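Local atomic coordinates of calcium uptake protein 2, mitochondrial (Homo sapiens, PDB entry 6LB7), a protein that binds calcium through an EF-hand and probably helps regulate calcium uptake into mitochondria through the calcium uniporter. Residues Phe33-Ser36 with Val37-Gln41. Sequence-based numbering, arbitrary orientation.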
loop_
_atom_site.group_PDB
_atom_site.type_symbol
_atom_site.label_atom_id
_atom_site.label_comp_id
_atom_site.label_asym_id
_atom_site.label_seq_id
_atom_site.Cartn_x
_atom_site.Cartn_y
_atom_site.Cartn_z
ATOM N N PHE B 33 9.109 -26.398 -8.649
ATOM C CA PHE B 33 8.822 -25.022 -8.273
ATOM C C PHE B 33 9.314 -24.054 -9.339
ATOM O O PHE B 33 8.575 -23.163 -9.777
ATOM C CB PHE B 33 9.470 -24.696 -6.923
ATOM C CG PHE B 33 9.417 -23.241 -6.589
ATOM C CD1 PHE B 33 8.216 -22.640 -6.264
ATOM C CD2 PHE B 33 10.559 -22.471 -6.635
ATOM C CE1 PHE B 33 8.166 -21.296 -5.965
ATOM C CE2 PHE B 33 10.509 -21.127 -6.355
ATOM C CZ PHE B 33 9.318 -20.541 -6.023
ATOM N N LEU B 34 10.569 -24.213 -9.766
ATOM C CA LEU B 34 11.122 -23.329 -10.789
ATOM C C LEU B 34 10.269 -23.342 -12.055
ATOM O O LEU B 34 9.984 -22.283 -12.623
ATOM C CB LEU B 34 12.559 -23.737 -11.114
ATOM C CG LEU B 34 13.559 -23.529 -9.985
ATOM C CD1 LEU B 34 14.842 -24.288 -10.287
ATOM C CD2 LEU B 34 13.823 -22.033 -9.755
ATOM N N PHE B 35 9.823 -24.530 -12.491
ATOM C CA PHE B 35 8.993 -24.629 -13.692
ATOM C C PHE B 35 7.640 -23.950 -13.498
ATOM O O PHE B 35 7.145 -23.268 -14.403
ATOM C CB PHE B 35 8.796 -26.093 -14.085
ATOM C CG PHE B 35 10.022 -26.739 -14.672
ATOM C CD1 PHE B 35 11.181 -26.011 -14.884
ATOM C CD2 PHE B 35 10.004 -28.063 -15.048
ATOM C CE1 PHE B 35 12.302 -26.598 -15.436
ATOM C CE2 PHE B 35 11.120 -28.652 -15.599
ATOM C CZ PHE B 35 12.272 -27.914 -15.791
ATOM N N SER B 36 7.018 -24.127 -12.334
ATOM C CA SER B 36 5.731 -23.486 -12.092
ATOM C C SER B 36 5.842 -21.962 -12.099
ATOM O O SER B 36 4.851 -21.267 -12.355
ATOM C CB SER B 36 5.148 -23.977 -10.764
ATOM O OG SER B 36 5.678 -23.257 -9.663
ATOM N N VAL B 37 7.028 -21.424 -11.843
ATOM C CA VAL B 37 7.195 -19.979 -11.862
ATOM C C VAL B 37 7.410 -19.475 -13.290
ATOM O O VAL B 37 6.924 -18.406 -13.668
ATOM C CB VAL B 37 8.358 -19.598 -10.923
ATOM C CG1 VAL B 37 8.818 -18.182 -11.171
ATOM C CG2 VAL B 37 7.938 -19.793 -9.458
ATOM N N MET B 38 8.130 -20.231 -14.102
ATOM C CA MET B 38 8.467 -19.765 -15.437
ATOM C C MET B 38 7.362 -20.049 -16.440
ATOM O O MET B 38 7.156 -19.256 -17.360
ATOM C CB MET B 38 9.768 -20.416 -15.907
ATOM C CG MET B 38 10.994 -19.943 -15.119
ATOM S SD MET B 38 12.481 -20.293 -16.052
ATOM C CE MET B 38 12.417 -22.085 -16.102
ATOM N N PHE B 39 6.650 -21.170 -16.283
ATOM C CA PHE B 39 5.726 -21.677 -17.293
ATOM C C PHE B 39 4.301 -21.727 -16.766
ATOM O O PHE B 39 4.067 -21.927 -15.575
ATOM C CB PHE B 39 6.129 -23.080 -17.766
ATOM C CG PHE B 39 7.573 -23.186 -18.183
ATOM C CD1 PHE B 39 8.035 -22.511 -19.305
ATOM C CD2 PHE B 39 8.464 -23.963 -17.472
ATOM C CE1 PHE B 39 9.363 -22.601 -19.689
ATOM C CE2 PHE B 39 9.795 -24.051 -17.852
ATOM C CZ PHE B 39 10.245 -23.375 -18.959
ATOM N N GLU B 40 3.343 -21.651 -17.680
ATOM C CA GLU B 40 1.935 -21.813 -17.271
ATOM C C GLU B 40 1.669 -23.308 -17.267
ATOM O O GLU B 40 1.037 -23.744 -16.349
ATOM C CB GLU B 40 0.991 -21.116 -18.229
ATOM C CG GLU B 40 1.332 -19.675 -18.399
ATOM C CD GLU B 40 0.189 -18.925 -19.034
ATOM O OE1 GLU B 40 -0.847 -18.834 -18.384
ATOM O OE2 GLU B 40 0.358 -18.452 -20.170
ATOM N N GLN B 41 2.244 -24.039 -18.222
ATOM C CA GLN B 41 2.033 -25.500 -18.309
ATOM C C GLN B 41 3.338 -26.252 -18.544
ATOM O O GLN B 41 4.227 -25.725 -19.178
ATOM C CB GLN B 41 1.085 -25.848 -19.451
ATOM C CG GLN B 41 -0.368 -25.631 -19.094
ATOM C CD GLN B 41 -1.259 -26.664 -19.728
ATOM O OE1 GLN B 41 -0.806 -27.537 -20.460
ATOM N NE2 GLN B 41 -2.550 -26.535 -19.470
#
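V37 lays its CG2 methyl over one face of the F33 ring, 4.0 Å from the ring centroid, a CH-pi contact between residues one helical turn apart. The methyl sits off-centre, toward the rim at F33 CE1 and CZ. The valine's branching suits this: CG1 anti to the backbone N (chi1 165°) leaves CG2 beside that N, over the ring. Both residues are apolar and buried, turned to helix 84-94 through Y87, L90 and L94.

F33 O has two donors: V37 N at 3.1 Å, in the helical i to i+4 bond, and S36 OG at 2.9 Å. The serine suits this place because it is small and its hydroxyl can return to the preceding turn, which gives a buried polar group a partner. Without the hydroxyl, as with an alanine here, F33 O would probably lose its second donor and keep the V37 N bond.

On another side of the helix, F39 points the edge of its ring at the face of F35 in an offset edge-to-face pair, the planes inclined at 67° and F39 CE2 3.8 Å from F35 CD1. Flat rings suit these partly exposed, side-by-side positions, with F17 of helix 11-17 also against F35. M38 CB rests over the centre of one F39 face.

F39 N bonds to F35 O at 2.9 Å, nearly straight along the carbonyl, though F39 has left helical geometry. Here is the C-terminal end of helix 30-38, its last-turn carbonyls S36 O and V37 O met by R13 and R321, while R13 also holds E40 O in the chain beyond.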